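Long-range contact in protein P47 (Clostridium botulinum, PDB 6EKT), which is encoded in a botulinum neurotoxin gene cluster, resembles tubular lipid-binding proteins and may help protect the toxin during gastrointestinal passage: residues S243-S257 with F269-I281. Numbering follows the deposited sequence.
Sequences SEKLFLQNMVLSRLS and FEVISTSDTTGRI
Gly279 N donates a hydrogen bond to Glu244 OE1 (3.0 Å), which accepts it through its anti lone pair, the one pointing away from the other carboxylate oxygen, in a nearly straight bond (161°). With CG anti to the backbone N (chi1 178°), Glu244 carries the same oxygen against Thr278 CB. One residue on, Lys245 N donates to Thr277 O at 3.0 Å, coming from above the carbonyl plane, and its alkyl chain runs on past the carbonyl of Thr278 until NZ reaches Ser273 OG (2.7 Å); a weaker bond joins NZ to Ser275 O. One amide of the first turn of helix 244-252, Lys245 N, and the side chains of Glu244 and Lys245 thus hold the loop of a beta hairpin. Beyond this polar end the contact becomes apolar: Leu248 CD2 and Val252 CG1 both pack on Ile281 CD1, Leu248 CB meets Val271 CG2, and Leu253 CD1 leans on Phe269 CB. Leu256 sets CD1 over one face of the Phe269 ring, 3.7 Å from its centroid, a CH-pi contact, while its CD2 meets Ile281 CG2 tip to tip. The helix lies nearly antiparallel to strand 269-273, packed on one surface of the hairpin of strands 269-273 and 279-288, at the start of an antiparallel sheet of this TULIP-family protein. In the second shell, Ser243 is the N-cap residue, its OG accepting from Leu246 N, and a water links that OG to Asp276 O. Within the loop, Ser275 OG forms an ST turn with Thr277 N and shares a hydrogen bond with Thr278 OG1. Farther out, Leu310 and Met308 of the neighbouring strand 297-311 extend the apolar floor, and Phe306 meets the Phe269 ring edge-to-face.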
ATOM      1  N   SER A 243       3.858   4.672  -1.702  1.00 20.86           N
ATOM      2  CA  SER A 243       4.667   5.351  -2.719  1.00 20.88           C
ATOM      3  C   SER A 243       6.070   5.700  -2.170  1.00 20.94           C
ATOM      4  O   SER A 243       6.271   5.837  -0.950  1.00 20.95           O
ATOM      5  CB  SER A 243       3.997   6.639  -3.208  1.00 21.29           C
ATOM      6  OG  SER A 243       4.048   7.657  -2.198  1.00 21.32           O
ATOM      7  N   GLU A 244       7.033   5.778  -3.082  1.00 20.98           N
ATOM      8  CA  GLU A 244       8.385   6.220  -2.717  1.00 21.87           C
ATOM      9  C   GLU A 244       8.353   7.511  -1.892  1.00 22.01           C
ATOM     10  O   GLU A 244       9.053   7.615  -0.871  1.00 22.74           O
ATOM     11  CB  GLU A 244       9.229   6.433  -3.969  1.00 22.74           C
ATOM     12  CG  GLU A 244      10.632   6.949  -3.643  1.00 25.18           C
ATOM     13  CD  GLU A 244      11.378   7.352  -4.898  1.00 27.26           C
ATOM     14  OE1 GLU A 244      11.209   8.487  -5.349  1.00 28.80           O
ATOM     15  OE2 GLU A 244      12.136   6.527  -5.420  1.00 29.45           O
ATOM     16  N   LYS A 245       7.564   8.490  -2.337  1.00 22.39           N
ATOM     17  CA  LYS A 245       7.515   9.807  -1.692  1.00 22.56           C
ATOM     18  C   LYS A 245       6.957   9.731  -0.268  1.00 22.40           C
ATOM     19  O   LYS A 245       7.529  10.318   0.671  1.00 21.44           O
ATOM     20  CB  LYS A 245       6.746  10.809  -2.575  1.00 24.56           C
ATOM     21  CG  LYS A 245       6.484  12.178  -1.972  1.00 26.91           C
ATOM     22  CD  LYS A 245       6.083  13.111  -3.095  1.00 28.80           C
ATOM     23  CE  LYS A 245       5.120  14.179  -2.638  1.00 31.67           C
ATOM     24  NZ  LYS A 245       4.890  15.075  -3.809  1.00 31.94           N
ATOM     25  N   LEU A 246       5.855   9.000  -0.091  1.00 22.06           N
ATOM     26  CA  LEU A 246       5.313   8.800   1.270  1.00 22.72           C
ATOM     27  C   LEU A 246       6.271   8.054   2.195  1.00 22.77           C
ATOM     28  O   LEU A 246       6.337   8.349   3.379  1.00 23.97           O
ATOM     29  CB  LEU A 246       3.947   8.094   1.209  1.00 22.80           C
ATOM     30  CG  LEU A 246       2.767   8.969   0.772  1.00 22.82           C
ATOM     31  CD1 LEU A 246       1.495   8.102   0.743  1.00 24.03           C
ATOM     32  CD2 LEU A 246       2.578  10.155   1.699  1.00 23.90           C
ATOM     33  N   PHE A 247       7.008   7.084   1.649  1.00 22.74           N
ATOM     34  CA  PHE A 247       8.018   6.322   2.400  1.00 22.37           C
ATOM     35  C   PHE A 247       9.131   7.275   2.901  1.00 23.15           C
ATOM     36  O   PHE A 247       9.498   7.254   4.081  1.00 23.30           O
ATOM     37  CB  PHE A 247       8.595   5.205   1.516  1.00 22.59           C
ATOM     38  CG  PHE A 247       9.739   4.449   2.137  1.00 23.62           C
ATOM     39  CD1 PHE A 247       9.540   3.629   3.254  1.00 24.26           C
ATOM     40  CD2 PHE A 247      11.032   4.582   1.616  1.00 23.92           C
ATOM     41  CE1 PHE A 247      10.605   2.943   3.833  1.00 25.15           C
ATOM     42  CE2 PHE A 247      12.105   3.885   2.185  1.00 24.49           C
ATOM     43  CZ  PHE A 247      11.893   3.067   3.286  1.00 24.80           C
ATOM     44  N   LEU A 248       9.636   8.104   1.998  1.00 22.87           N
ATOM     45  CA  LEU A 248      10.680   9.083   2.346  1.00 23.83           C
ATOM     46  C   LEU A 248      10.183  10.066   3.400  1.00 24.42           C
ATOM     47  O   LEU A 248      10.882  10.322   4.367  1.00 25.39           O
ATOM     48  CB  LEU A 248      11.156   9.830   1.099  1.00 23.41           C
ATOM     49  CG  LEU A 248      11.984   9.018   0.102  1.00 24.10           C
ATOM     50  CD1 LEU A 248      12.258   9.833  -1.157  1.00 24.75           C
ATOM     51  CD2 LEU A 248      13.297   8.538   0.727  1.00 24.19           C
ATOM     52  N   GLN A 249       8.973  10.593   3.213  1.00 25.34           N
ATOM     53  CA  GLN A 249       8.437  11.641   4.059  1.00 26.52           C
ATOM     54  C   GLN A 249       8.138  11.112   5.461  1.00 28.65           C
ATOM     55  O   GLN A 249       8.516  11.748   6.458  1.00 28.56           O
ATOM     56  CB  GLN A 249       7.173  12.254   3.433  1.00 27.16           C
ATOM     57  CG  GLN A 249       6.482  13.331   4.276  1.00 27.83           C
ATOM     58  CD  GLN A 249       7.347  14.562   4.507  1.00 28.44           C
ATOM     59  OE1 GLN A 249       7.990  15.070   3.586  1.00 27.53           O
ATOM     60  NE2 GLN A 249       7.336  15.061   5.734  1.00 28.89           N
ATOM     61  N   ASN A 250       7.531   9.922   5.526  1.00 28.43           N
ATOM     62  CA  ASN A 250       6.955   9.420   6.768  1.00 29.53           C
ATOM     63  C   ASN A 250       7.656   8.275   7.448  1.00 30.71           C
ATOM     64  O   ASN A 250       7.360   7.958   8.607  1.00 32.35           O
ATOM     65  CB  ASN A 250       5.490   9.074   6.532  1.00 29.45           C
ATOM     66  CG  ASN A 250       4.735  10.235   5.970  1.00 29.75           C
ATOM     67  OD1 ASN A 250       4.377  10.243   4.782  1.00 29.87           O
ATOM     68  ND2 ASN A 250       4.532  11.258   6.794  1.00 28.79           N
ATOM     69  N   MET A 251       8.593   7.647   6.762  1.00 30.91           N
ATOM     70  CA  MET A 251       9.358   6.588   7.402  1.00 32.55           C
ATOM     71  C   MET A 251      10.863   6.879   7.466  1.00 32.30           C
ATOM     72  O   MET A 251      11.536   6.547   8.458  1.00 33.72           O
ATOM     73  CB  MET A 251       9.011   5.251   6.755  1.00 35.11           C
ATOM     74  CG  MET A 251       7.560   4.938   7.072  1.00 36.73           C
ATOM     75  SD  MET A 251       6.684   4.014   5.841  1.00 39.04           S
ATOM     76  CE  MET A 251       6.987   2.400   6.527  1.00 37.60           C
ATOM     77  N   VAL A 252      11.376   7.538   6.436  1.00 30.31           N
ATOM     78  CA  VAL A 252      12.810   7.832   6.378  1.00 29.82           C
ATOM     79  C   VAL A 252      13.178   9.173   7.031  1.00 30.11           C
ATOM     80  O   VAL A 252      14.134   9.217   7.807  1.00 29.42           O
ATOM     81  CB  VAL A 252      13.357   7.736   4.936  1.00 28.75           C
ATOM     82  CG1 VAL A 252      14.823   8.145   4.852  1.00 27.47           C
ATOM     83  CG2 VAL A 252      13.202   6.315   4.403  1.00 28.90           C
ATOM     84  N   LEU A 253      12.445  10.244   6.711  1.00 30.54           N
ATOM     85  CA  LEU A 253      12.831  11.609   7.123  1.00 31.87           C
ATOM     86  C   LEU A 253      13.080  11.744   8.626  1.00 32.77           C
ATOM     87  O   LEU A 253      14.039  12.391   9.017  1.00 33.87           O
ATOM     88  CB  LEU A 253      11.816  12.678   6.646  1.00 31.44           C
ATOM     89  CG  LEU A 253      12.243  14.164   6.682  1.00 32.18           C
ATOM     90  CD1 LEU A 253      13.347  14.434   5.653  1.00 31.20           C
ATOM     91  CD2 LEU A 253      11.066  15.103   6.448  1.00 32.43           C
ATOM     92  N   SER A 254      12.250  11.105   9.450  1.00 34.48           N
ATOM     93  CA  SER A 254      12.376  11.202  10.918  1.00 35.77           C
ATOM     94  C   SER A 254      13.288  10.147  11.568  1.00 35.14           C
ATOM     95  O   SER A 254      13.387  10.083  12.816  1.00 35.63           O
ATOM     96  CB  SER A 254      10.995  11.162  11.573  1.00 37.85           C
ATOM     97  OG  SER A 254      10.476   9.853  11.466  1.00 39.93           O
ATOM     98  N   ARG A 255      13.969   9.346  10.741  1.00 31.63           N
ATOM     99  CA  ARG A 255      14.878   8.313  11.248  1.00 30.14           C
ATOM    100  C   ARG A 255      16.301   8.390  10.694  1.00 28.19           C
ATOM    101  O   ARG A 255      17.201   7.859  11.316  1.00 27.06           O
ATOM    102  CB  ARG A 255      14.322   6.912  10.999  1.00 32.73           C
ATOM    103  CG  ARG A 255      12.996   6.614  11.710  1.00 35.84           C
ATOM    104  CD  ARG A 255      13.161   6.544  13.230  1.00 38.22           C
ATOM    105  NE  ARG A 255      14.221   5.612  13.625  1.00 40.25           N
ATOM    106  CZ  ARG A 255      14.752   5.540  14.841  1.00 42.98           C
ATOM    107  NH1 ARG A 255      14.336   6.341  15.811  1.00 45.96           N
ATOM    108  NH2 ARG A 255      15.714   4.661  15.092  1.00 43.27           N
ATOM    109  N   LEU A 256      16.495   9.024   9.533  1.00 25.88           N
ATOM    110  CA  LEU A 256      17.836   9.045   8.882  1.00 25.22           C
ATOM    111  C   LEU A 256      18.915   9.695   9.765  1.00 25.69           C
ATOM    112  O   LEU A 256      20.091   9.367   9.623  1.00 25.66           O
ATOM    113  CB  LEU A 256      17.797   9.737   7.515  1.00 24.03           C
ATOM    114  CG  LEU A 256      17.600  11.262   7.432  1.00 24.66           C
ATOM    115  CD1 LEU A 256      18.922  12.059   7.440  1.00 23.87           C
ATOM    116  CD2 LEU A 256      16.795  11.618   6.183  1.00 23.75           C
ATOM    117  N   SER A 257      18.499  10.599  10.659  1.00 26.50           N
ATOM    118  CA  SER A 257      19.443  11.346  11.521  1.00 27.23           C
ATOM    119  C   SER A 257      19.559  10.787  12.947  1.00 28.32           C
ATOM    120  O   SER A 257      20.190  11.413  13.815  1.00 27.90           O
ATOM    121  CB  SER A 257      19.066  12.826  11.557  1.00 27.54           C
ATOM    122  OG  SER A 257      17.856  13.032  12.270  1.00 29.05           O
ATOM    123  N   PHE A 269      16.141  18.559   7.488  1.00 28.48           N
ATOM    124  CA  PHE A 269      15.989  17.912   6.199  1.00 27.52           C
ATOM    125  C   PHE A 269      14.568  18.092   5.674  1.00 29.13           C
ATOM    126  O   PHE A 269      13.670  18.464   6.428  1.00 29.43           O
ATOM    127  CB  PHE A 269      16.275  16.408   6.313  1.00 26.35           C
ATOM    128  CG  PHE A 269      17.614  16.074   6.925  1.00 25.16           C
ATOM    129  CD1 PHE A 269      17.752  15.922   8.325  1.00 25.33           C
ATOM    130  CD2 PHE A 269      18.733  15.883   6.114  1.00 24.44           C
ATOM    131  CE1 PHE A 269      18.983  15.593   8.903  1.00 24.88           C
ATOM    132  CE2 PHE A 269      19.971  15.548   6.692  1.00 23.45           C
ATOM    133  CZ  PHE A 269      20.095  15.401   8.079  1.00 23.89           C
ATOM    134  N   GLU A 270      14.387  17.802   4.386  1.00 29.29           N
ATOM    135  CA  GLU A 270      13.080  17.849   3.742  1.00 30.25           C
ATOM    136  C   GLU A 270      13.086  17.000   2.474  1.00 28.87           C
ATOM    137  O   GLU A 270      14.145  16.740   1.892  1.00 25.92           O
ATOM    138  CB  GLU A 270      12.692  19.307   3.416  1.00 33.43           C
ATOM    139  CG  GLU A 270      13.438  19.914   2.239  1.00 36.55           C
ATOM    140  CD  GLU A 270      13.162  21.393   2.068  1.00 40.24           C
ATOM    141  OE1 GLU A 270      13.856  22.188   2.708  1.00 43.60           O
ATOM    142  OE2 GLU A 270      12.252  21.764   1.293  1.00 43.53           O
ATOM    143  N   VAL A 271      11.884  16.611   2.038  1.00 27.00           N
ATOM    144  CA  VAL A 271      11.705  15.883   0.799  1.00 27.03           C
ATOM    145  C   VAL A 271      11.462  16.865  -0.348  1.00 27.80           C
ATOM    146  O   VAL A 271      10.558  17.698  -0.282  1.00 28.48           O
ATOM    147  CB  VAL A 271      10.508  14.886   0.896  1.00 27.00           C
ATOM    148  CG1 VAL A 271      10.179  14.311  -0.472  1.00 26.74           C
ATOM    149  CG2 VAL A 271      10.829  13.770   1.879  1.00 26.71           C
ATOM    150  N   ILE A 272      12.282  16.769  -1.391  1.00 27.52           N
ATOM    151  CA  ILE A 272      12.024  17.470  -2.644  1.00 29.35           C
ATOM    152  C   ILE A 272      11.210  16.517  -3.530  1.00 29.34           C
ATOM    153  O   ILE A 272      11.654  15.402  -3.823  1.00 28.69           O
ATOM    154  CB  ILE A 272      13.355  17.858  -3.347  1.00 30.71           C
ATOM    155  CG1 ILE A 272      14.290  18.616  -2.385  1.00 31.75           C
ATOM    156  CG2 ILE A 272      13.112  18.591  -4.671  1.00 32.33           C
ATOM    157  CD1 ILE A 272      13.822  19.985  -1.899  1.00 33.95           C
ATOM    158  N   SER A 273      10.028  16.965  -3.941  0.50 30.43           N
ATOM    159  CA  SER A 273       9.190  16.188  -4.837  0.50 31.11           C
ATOM    160  C   SER A 273       9.809  16.187  -6.220  0.50 31.21           C
ATOM    161  O   SER A 273      10.383  17.190  -6.656  0.50 31.75           O
ATOM    162  CB  SER A 273       7.774  16.756  -4.885  0.50 32.56           C
ATOM    163  OG  SER A 273       7.132  16.577  -3.639  0.50 33.21           O
ATOM    164  N   THR A 274       9.727  15.037  -6.874  1.00 30.52           N
ATOM    165  CA  THR A 274      10.144  14.888  -8.271  1.00 31.19           C
ATOM    166  C   THR A 274       8.961  14.455  -9.164  1.00 31.75           C
ATOM    167  O   THR A 274       9.076  14.451 -10.392  1.00 31.03           O
ATOM    168  CB  THR A 274      11.318  13.894  -8.416  1.00 32.09           C
ATOM    169  OG1 THR A 274      10.991  12.657  -7.778  1.00 31.21           O
ATOM    170  CG2 THR A 274      12.619  14.459  -7.802  1.00 31.81           C
ATOM    171  N   SER A 275       7.858  14.059  -8.518  1.00 30.01           N
ATOM    172  CA  SER A 275       6.532  13.799  -9.154  1.00 31.20           C
ATOM    173  C   SER A 275       5.515  13.686  -8.012  1.00 30.60           C
ATOM    174  O   SER A 275       5.877  13.894  -6.844  1.00 28.88           O
ATOM    175  CB  SER A 275       6.520  12.518 -10.011  1.00 31.16           C
ATOM    176  OG  SER A 275       6.566  11.343  -9.212  1.00 30.73           O
ATOM    177  N   ASP A 276       4.250  13.363  -8.325  1.00 30.22           N
ATOM    178  CA  ASP A 276       3.261  13.145  -7.259  1.00 29.66           C
ATOM    179  C   ASP A 276       3.637  12.000  -6.323  1.00 27.99           C
ATOM    180  O   ASP A 276       3.251  11.992  -5.144  1.00 27.73           O
ATOM    181  CB  ASP A 276       1.884  12.878  -7.854  1.00 33.08           C
ATOM    182  CG  ASP A 276       1.298  14.113  -8.506  1.00 36.41           C
ATOM    183  OD1 ASP A 276       1.195  15.150  -7.817  1.00 38.80           O
ATOM    184  OD2 ASP A 276       0.977  14.043  -9.708  1.00 39.78           O
ATOM    185  N   THR A 277       4.416  11.051  -6.829  1.00 25.68           N
ATOM    186  CA  THR A 277       4.696   9.852  -6.062  1.00 26.01           C
ATOM    187  C   THR A 277       6.179   9.568  -5.798  1.00 25.54           C
ATOM    188  O   THR A 277       6.491   8.559  -5.174  1.00 25.46           O
ATOM    189  CB  THR A 277       4.072   8.620  -6.727  1.00 25.49           C
ATOM    190  OG1 THR A 277       4.653   8.477  -8.021  1.00 26.38           O
ATOM    191  CG2 THR A 277       2.511   8.762  -6.817  1.00 25.61           C
ATOM    192  N   THR A 278       7.069  10.445  -6.267  1.00 25.90           N
ATOM    193  CA  THR A 278       8.517  10.262  -6.080  1.00 25.79           C
ATOM    194  C   THR A 278       9.190  11.504  -5.486  1.00 25.48           C
ATOM    195  O   THR A 278       8.653  12.615  -5.540  1.00 25.42           O
ATOM    196  CB  THR A 278       9.241   9.875  -7.399  1.00 26.36           C
ATOM    197  OG1 THR A 278       9.057  10.902  -8.363  1.00 26.77           O
ATOM    198  CG2 THR A 278       8.763   8.524  -7.948  1.00 27.30           C
ATOM    199  N   GLY A 279      10.385  11.311  -4.922  1.00 26.22           N
ATOM    200  CA  GLY A 279      11.155  12.427  -4.390  1.00 27.01           C
ATOM    201  C   GLY A 279      12.540  12.038  -3.932  1.00 26.85           C
ATOM    202  O   GLY A 279      12.982  10.900  -4.124  1.00 26.50           O
ATOM    203  N   ARG A 280      13.205  12.994  -3.303  1.00 27.84           N
ATOM    204  CA  ARG A 280      14.530  12.771  -2.710  1.00 29.30           C
ATOM    205  C   ARG A 280      14.668  13.670  -1.489  1.00 28.47           C
ATOM    206  O   ARG A 280      13.861  14.568  -1.296  1.00 28.69           O
ATOM    207  CB  ARG A 280      15.649  13.038  -3.739  1.00 31.12           C
ATOM    208  CG  ARG A 280      15.608  14.423  -4.334  1.00 34.66           C
ATOM    209  CD  ARG A 280      16.404  14.528  -5.636  1.00 38.91           C
ATOM    210  NE  ARG A 280      16.313  15.907  -6.097  1.00 41.67           N
ATOM    211  CZ  ARG A 280      17.057  16.912  -5.638  1.00 43.58           C
ATOM    212  NH1 ARG A 280      18.009  16.702  -4.727  1.00 44.20           N
ATOM    213  NH2 ARG A 280      16.854  18.136  -6.112  1.00 44.90           N
ATOM    214  N   ILE A 281      15.688  13.416  -0.672  1.00 26.44           N
ATOM    215  CA  ILE A 281      15.850  14.117   0.592  1.00 27.08           C
ATOM    216  C   ILE A 281      17.114  14.971   0.515  1.00 26.40           C
ATOM    217  O   ILE A 281      18.135  14.550  -0.050  1.00 26.53           O
ATOM    218  CB  ILE A 281      15.864  13.149   1.818  1.00 26.53           C
ATOM    219  CG1 ILE A 281      14.445  12.593   2.087  1.00 27.21           C
ATOM    220  CG2 ILE A 281      16.386  13.864   3.070  1.00 27.94           C
ATOM    221  CD1 ILE A 281      14.341  11.488   3.131  1.00 25.85           C
TER
HETATM  222  O   HOH W   1       2.775   9.868  -3.119  1.00 29.15           O
HETATM  223  O   HOH W   2       6.372   5.637  -5.943  1.00 35.34           O
HETATM  224  O   HOH W   3       9.632  17.182   3.689  1.00 34.18           O